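Local coordinates for cobalamin biosynthesis protein CobN (PDB 7C6O) that serves as the large, probably catalytic subunit of cobaltochelatase, the enzyme that inserts cobalt into the corrin ring during cobalamin biosynthesis, at residues 385-390 with 589-594; 593-598 with 823-828; 65-70 with 94-99. All coordinates share one frame; numbering follows the deposited sequence.

Contact 1 of 3, residues 385-390 with 589-594; sequences NAVGLD and PFLVND
Val-387 lays its CG1 methyl against CD2 of Leu-591, with 3.7 Å between the two carbons, and the side chains cross at roughly a right angle. CG1 stands anti to the valine's backbone N (chi1 170°), which turns this branch to the leucine. The same Leu-591 CD2 also rests 3.7 Å from Val-387 O, so one methyl packs on both the side chain and the backbone of the valine. Beside the leucine, on the same side of the methyl, Asp-594 OD2 comes within 3.9 Å of Val-387 CG1, a van der Waals neighbour; the carboxylate's strong polar partner is Arg-892, through OD1, while OD2 has a long, weak ion pair with Lys-557. Two turns supply the meeting residues. A type II turn from Ala-386 to Leu-389, closed by Leu-389 N to Ala-386 O, presents the branched valine, and Gly-388 suits its third position because phi is positive there (70°). A type I turn from Leu-591 to Asp-594 carries the chain from strand to helix. The contact thus sits between the loop leading into helix 391-405 and the end of strand 586-591, which runs parallel to strands 551-555 and 608-612 on its two sides.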
# COMPACT_ATOMS: atom_id res chain seq x y z
N ASN A 385 18.24 0.82 5.25
CA ASN A 385 17.07 1.65 5.48
C ASN A 385 15.87 0.77 5.82
O ASN A 385 15.48 -0.10 5.03
CB ASN A 385 16.78 2.50 4.24
CG ASN A 385 15.96 3.74 4.55
OD1 ASN A 385 15.21 3.78 5.52
ND2 ASN A 385 16.11 4.78 3.73
N ALA A 386 15.29 1.00 6.99
CA ALA A 386 14.12 0.25 7.43
C ALA A 386 13.39 1.08 8.46
O ALA A 386 13.91 1.30 9.56
CB ALA A 386 14.51 -1.11 8.00
N VAL A 387 12.18 1.53 8.13
CA VAL A 387 11.47 2.48 8.97
C VAL A 387 11.07 1.82 10.28
O VAL A 387 10.46 0.75 10.29
CB VAL A 387 10.25 3.04 8.22
CG1 VAL A 387 9.38 3.85 9.16
CG2 VAL A 387 10.73 3.91 7.06
N GLY A 388 11.44 2.46 11.39
CA GLY A 388 11.14 1.97 12.72
C GLY A 388 11.86 0.72 13.16
O GLY A 388 11.63 0.25 14.28
N LEU A 389 12.75 0.18 12.33
CA LEU A 389 13.34 -1.13 12.57
C LEU A 389 14.85 -1.01 12.75
O LEU A 389 15.53 -0.31 12.00
CB LEU A 389 13.03 -2.08 11.41
CG LEU A 389 13.45 -3.55 11.55
CD1 LEU A 389 12.59 -4.25 12.58
CD2 LEU A 389 13.36 -4.26 10.20
N ASP A 390 15.37 -1.71 13.76
CA ASP A 390 16.81 -1.90 13.92
C ASP A 390 17.21 -3.03 12.98
O ASP A 390 17.20 -4.21 13.33
CB ASP A 390 17.17 -2.22 15.37
CG ASP A 390 18.67 -2.24 15.63
OD1 ASP A 390 19.46 -2.49 14.69
OD2 ASP A 390 19.07 -2.02 16.79
N PRO A 589 9.76 -8.92 5.79
CA PRO A 589 9.39 -8.27 7.06
C PRO A 589 9.08 -6.80 6.82
O PRO A 589 9.82 -6.09 6.15
CB PRO A 589 10.64 -8.46 7.93
CG PRO A 589 11.30 -9.68 7.36
CD PRO A 589 11.06 -9.62 5.88
N PHE A 590 7.95 -6.34 7.37
CA PHE A 590 7.43 -5.04 6.98
C PHE A 590 6.67 -4.39 8.12
O PHE A 590 5.90 -5.04 8.82
CB PHE A 590 6.51 -5.17 5.76
CG PHE A 590 6.67 -4.06 4.78
CD1 PHE A 590 6.04 -2.84 4.99
CD2 PHE A 590 7.46 -4.22 3.66
CE1 PHE A 590 6.19 -1.81 4.09
CE2 PHE A 590 7.62 -3.19 2.75
CZ PHE A 590 6.99 -1.99 2.96
N LEU A 591 6.89 -3.09 8.30
CA LEU A 591 6.27 -2.35 9.39
C LEU A 591 4.75 -2.36 9.26
O LEU A 591 4.21 -2.07 8.18
CB LEU A 591 6.80 -0.92 9.42
CG LEU A 591 6.26 0.01 10.50
CD1 LEU A 591 6.53 -0.54 11.89
CD2 LEU A 591 6.86 1.40 10.33
N VAL A 592 4.06 -2.66 10.36
CA VAL A 592 2.62 -2.90 10.32
C VAL A 592 1.84 -1.63 9.95
O VAL A 592 0.78 -1.72 9.33
CB VAL A 592 2.14 -3.48 11.67
CG1 VAL A 592 2.43 -2.51 12.82
CG2 VAL A 592 0.65 -3.82 11.62
N ASN A 593 2.34 -0.45 10.31
CA ASN A 593 1.61 0.78 10.05
C ASN A 593 2.05 1.47 8.76
O ASN A 593 1.79 2.67 8.59
CB ASN A 593 1.71 1.74 11.24
CG ASN A 593 3.11 2.30 11.42
OD1 ASN A 593 4.00 1.61 11.90
ND2 ASN A 593 3.29 3.56 11.06
N ASP A 594 2.70 0.74 7.85
CA ASP A 594 3.00 1.24 6.50
C ASP A 594 2.30 0.36 5.47
O ASP A 594 2.95 -0.33 4.68
CB ASP A 594 4.51 1.27 6.25
CG ASP A 594 5.20 2.40 7.00
OD1 ASP A 594 4.50 3.21 7.65
OD2 ASP A 594 6.44 2.48 6.93

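Contact 2 of 3, residues 593-598 with 823-828; sequences NDPGEG and GPSGSP
Pro-595 and Ser-825 meet at the N terminus of helix 595-604, where the proline fills the first turn, a place that asks for no backbone N-H. Asp-594 holds the N-cap position before it without its side chain capping, OD1 going to Arg-892 instead. The loop 823-828 packs against the proline. Packing is tight along this line: Pro-595 CB lies 3.2 Å from Ser-825 OG, a hydroxyl whose hydrogen bond goes to Tyr-843 O, and Asn-593 CA sits 3.3 Å from Gly-826 O. The latter is a CA-H...O contact, strongly bent at 122°, and it lies beside the backbone hydrogen bond between Gly-826 and Val-592. Glycine fits here because, at a phi of 138° with psi near 180°, a CB would be jammed against the carbonyl O of Ser-825; the CA atoms of Asn-593 and Gly-826 are 4.1 Å apart. Farther along, the fit is looser, though still buried: Asn-593 CB lies 3.8 Å from Ser-827 CA, and the two CB atoms are 4.1 Å apart. Here the small serine turns its OG, anti to the backbone N, to hydrogen bonds with Glu-1065 OE2 and Leu-829 N.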
# COMPACT_ATOMS: atom_id res chain seq x y z
N ASN A 593 2.34 -0.45 10.31
CA ASN A 593 1.61 0.78 10.05
C ASN A 593 2.05 1.47 8.76
O ASN A 593 1.79 2.67 8.59
CB ASN A 593 1.71 1.74 11.24
CG ASN A 593 3.11 2.30 11.42
OD1 ASN A 593 4.00 1.61 11.90
ND2 ASN A 593 3.29 3.56 11.06
N ASP A 594 2.70 0.74 7.85
CA ASP A 594 3.00 1.24 6.50
C ASP A 594 2.30 0.36 5.47
O ASP A 594 2.95 -0.33 4.68
CB ASP A 594 4.51 1.27 6.25
CG ASP A 594 5.20 2.40 7.00
OD1 ASP A 594 4.50 3.21 7.65
OD2 ASP A 594 6.44 2.48 6.93
N PRO A 595 0.96 0.38 5.45
CA PRO A 595 0.24 -0.56 4.57
C PRO A 595 0.48 -0.33 3.09
O PRO A 595 0.57 -1.31 2.33
CB PRO A 595 -1.23 -0.31 4.94
CG PRO A 595 -1.26 1.07 5.49
CD PRO A 595 0.04 1.24 6.21
N GLY A 596 0.58 0.92 2.65
CA GLY A 596 0.72 1.18 1.22
C GLY A 596 2.01 0.63 0.65
O GLY A 596 2.02 -0.02 -0.40
N GLU A 597 3.12 0.89 1.34
CA GLU A 597 4.41 0.43 0.83
C GLU A 597 4.51 -1.09 0.87
O GLU A 597 5.08 -1.71 -0.04
CB GLU A 597 5.54 1.08 1.63
CG GLU A 597 5.52 2.61 1.58
CD GLU A 597 4.63 3.23 2.66
OE1 GLU A 597 3.76 2.52 3.22
OE2 GLU A 597 4.81 4.43 2.96
N GLY A 598 3.95 -1.72 1.91
CA GLY A 598 3.94 -3.18 1.95
C GLY A 598 3.08 -3.77 0.86
O GLY A 598 3.43 -4.79 0.26
N GLY A 823 -3.75 -10.45 8.16
CA GLY A 823 -4.34 -9.61 9.18
C GLY A 823 -4.43 -8.17 8.72
O GLY A 823 -3.85 -7.79 7.71
N PRO A 824 -5.17 -7.35 9.46
CA PRO A 824 -5.29 -5.94 9.09
C PRO A 824 -3.98 -5.19 9.31
O PRO A 824 -3.08 -5.65 10.01
CB PRO A 824 -6.39 -5.41 10.02
CG PRO A 824 -7.10 -6.63 10.51
CD PRO A 824 -6.05 -7.70 10.59
N SER A 825 -3.90 -4.01 8.69
CA SER A 825 -2.74 -3.14 8.80
C SER A 825 -3.19 -1.75 9.22
O SER A 825 -4.35 -1.38 9.09
CB SER A 825 -1.97 -3.07 7.47
OG SER A 825 -2.83 -2.69 6.41
N GLY A 826 -2.24 -0.98 9.74
CA GLY A 826 -2.51 0.34 10.26
C GLY A 826 -1.76 0.56 11.55
O GLY A 826 -0.92 -0.25 11.95
N SER A 827 -2.07 1.67 12.23
CA SER A 827 -1.35 2.06 13.43
C SER A 827 -2.10 1.59 14.67
O SER A 827 -3.27 1.97 14.85
CB SER A 827 -1.18 3.57 13.47
OG SER A 827 -0.74 3.99 14.76
N PRO A 828 -1.47 0.81 15.55
CA PRO A 828 -2.12 0.47 16.82
C PRO A 828 -2.19 1.64 17.80
O PRO A 828 -2.74 1.48 18.89
CB PRO A 828 -1.23 -0.66 17.37
CG PRO A 828 0.12 -0.37 16.80
CD PRO A 828 -0.13 0.22 15.43

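Contact 3 of 3, residues 65-70 with 94-99; sequences ANPSRL and RAWQSG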
# COMPACT_ATOMS: atom_id res chain seq x y z
N ALA A 65 -28.12 -17.95 -29.78
CA ALA A 65 -28.22 -16.51 -29.60
C ALA A 65 -28.81 -16.25 -28.22
O ALA A 65 -29.57 -17.06 -27.69
CB ALA A 65 -29.09 -15.86 -30.68
N ASN A 66 -28.42 -15.11 -27.65
CA ASN A 66 -28.98 -14.68 -26.37
C ASN A 66 -30.16 -13.77 -26.63
O ASN A 66 -30.00 -12.72 -27.27
CB ASN A 66 -27.92 -13.96 -25.55
CG ASN A 66 -28.35 -13.76 -24.11
OD1 ASN A 66 -29.49 -13.38 -23.83
ND2 ASN A 66 -27.43 -14.00 -23.18
N PRO A 67 -31.37 -14.11 -26.15
CA PRO A 67 -32.54 -13.26 -26.43
C PRO A 67 -32.40 -11.83 -25.94
O PRO A 67 -33.08 -10.94 -26.47
CB PRO A 67 -33.68 -13.99 -25.70
CG PRO A 67 -33.22 -15.40 -25.59
CD PRO A 67 -31.73 -15.34 -25.43
N SER A 68 -31.54 -11.56 -24.95
CA SER A 68 -31.35 -10.20 -24.48
C SER A 68 -30.47 -9.37 -25.42
O SER A 68 -30.35 -8.16 -25.21
CB SER A 68 -30.74 -10.20 -23.08
OG SER A 68 -29.40 -10.66 -23.09
N ARG A 69 -29.87 -9.99 -26.43
CA ARG A 69 -29.04 -9.31 -27.42
C ARG A 69 -29.51 -9.64 -28.83
O ARG A 69 -28.70 -9.88 -29.73
CB ARG A 69 -27.57 -9.67 -27.26
CG ARG A 69 -27.02 -9.57 -25.85
CD ARG A 69 -25.52 -9.83 -25.85
NE ARG A 69 -25.18 -11.16 -26.35
CZ ARG A 69 -24.78 -12.17 -25.58
NH1 ARG A 69 -24.67 -12.00 -24.27
NH2 ARG A 69 -24.50 -13.35 -26.12
N LEU A 70 -30.82 -9.67 -29.04
CA LEU A 70 -31.39 -10.21 -30.27
C LEU A 70 -32.45 -9.26 -30.81
O LEU A 70 -33.43 -8.96 -30.11
CB LEU A 70 -31.99 -11.60 -30.02
CG LEU A 70 -32.23 -12.50 -31.23
CD1 LEU A 70 -30.91 -12.84 -31.91
CD2 LEU A 70 -32.97 -13.77 -30.81
N ARG A 94 -44.04 -14.42 -19.86
CA ARG A 94 -44.18 -12.97 -20.00
C ARG A 94 -42.84 -12.25 -20.10
O ARG A 94 -42.82 -11.08 -20.50
CB ARG A 94 -44.99 -12.41 -18.83
N ALA A 95 -41.73 -12.89 -19.73
CA ALA A 95 -40.43 -12.23 -19.78
C ALA A 95 -39.87 -12.10 -21.19
O ALA A 95 -38.95 -11.31 -21.41
CB ALA A 95 -39.42 -12.97 -18.90
N TRP A 96 -40.39 -12.87 -22.14
CA TRP A 96 -40.00 -12.72 -23.54
C TRP A 96 -41.19 -13.12 -24.41
O TRP A 96 -41.07 -13.95 -25.32
CB TRP A 96 -38.76 -13.54 -23.87
CG TRP A 96 -38.07 -13.08 -25.13
CD1 TRP A 96 -37.89 -11.79 -25.53
CD2 TRP A 96 -37.50 -13.91 -26.15
NE1 TRP A 96 -37.22 -11.76 -26.74
CE2 TRP A 96 -36.97 -13.05 -27.14
CE3 TRP A 96 -37.37 -15.29 -26.32
CZ2 TRP A 96 -36.33 -13.52 -28.28
CZ3 TRP A 96 -36.73 -15.76 -27.46
CH2 TRP A 96 -36.22 -14.88 -28.42
N GLN A 97 -42.35 -12.53 -24.14
CA GLN A 97 -43.57 -12.94 -24.83
C GLN A 97 -43.49 -12.68 -26.33
O GLN A 97 -44.00 -13.47 -27.13
CB GLN A 97 -44.78 -12.22 -24.22
CG GLN A 97 -46.10 -12.56 -24.89
CD GLN A 97 -47.30 -11.93 -24.21
OE1 GLN A 97 -47.16 -11.22 -23.21
NE2 GLN A 97 -48.49 -12.19 -24.74
N SER A 98 -42.86 -11.58 -26.73
CA SER A 98 -42.76 -11.26 -28.15
C SER A 98 -41.94 -12.31 -28.89
O SER A 98 -42.34 -12.80 -29.95
CB SER A 98 -42.16 -9.87 -28.34
OG SER A 98 -40.81 -9.83 -27.90
N GLY A 99 -40.78 -12.67 -28.34
CA GLY A 99 -39.94 -13.67 -28.98
C GLY A 99 -40.58 -15.05 -28.97
O GLY A 99 -40.51 -15.78 -29.97
O HOH W 1 -35.51 -9.95 -28.69
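The backbones of 65-70 and 94-99 come nearest at Pro-67 and Gly-99, whose CA atoms are 7.8 Å apart, and the indole of Trp-96 fills the gap between them. Over one face, Pro-67 CB stands 3.6 Å from the centroid of the six-membered ring and just 6° off its normal, a CH-pi contact of nearly ideal aim; the rigid, puckered ring of the proline offers its CB methylene hydrogens to the pi cloud. The opposite face is met by Gly-99 CA, 3.5 Å above the ring plane, where a residue with no side chain allows the first turn of helix 97-105 to lie directly on the aromatic. CG of Trp-96 is placed anti to its backbone N (chi1 -161°), which carries the ring across to the proline. Leu-70 adds a lighter touch, CD2 to Trp-96 CH2 at 4.2 Å. The proline is held in an Asx turn: Asn-66 OD1 accepts from Ser-68 N at 3.0 Å and from Ser-68 OG at 2.8 Å, both donors on one face of the amide. Leu-45 of strand 42-46 packs against Pro-67, Leu-70 and Trp-96, so the contact joins the loop after strand 62-65 to the N-terminal end of helix 97-105, over the parallel beta sheet of the N-terminal alpha/beta unit. At the ring edge, in its plane, a water accepts from Trp-96 NE1 at 3.2 Å and donates to Leu-70 O at 2.7 Å. The chemistry implies a mainly apolar clamp: packing on both faces holds the orientation of the indole, whose N-H is satisfied by a bridging water.

Overall arrangement
From the N terminus, contact 3 closes first, drawing together residues 65-70 and 94-99 around helix 72-79 and strand 84-89 within the N-terminal parallel sheet. Much later, contact 1 closes a long loop from 385-390 to 589-594, tying the entry to helix 391-405 to the end of strand 586-591. Contact 2 opens on the same chain passage, sharing Asn-593 and Asp-594, and closes the next long loop at 823-828, tying the N-terminal end of helix 595-604 to the loop between helices 807-815 and 853-874. The three loops follow in series, none enclosing or crossing another. Contacts 1 and 2 meet at the strand-to-helix turn, whereas the centre of contact 3 is about 50 Å from that of contact 2.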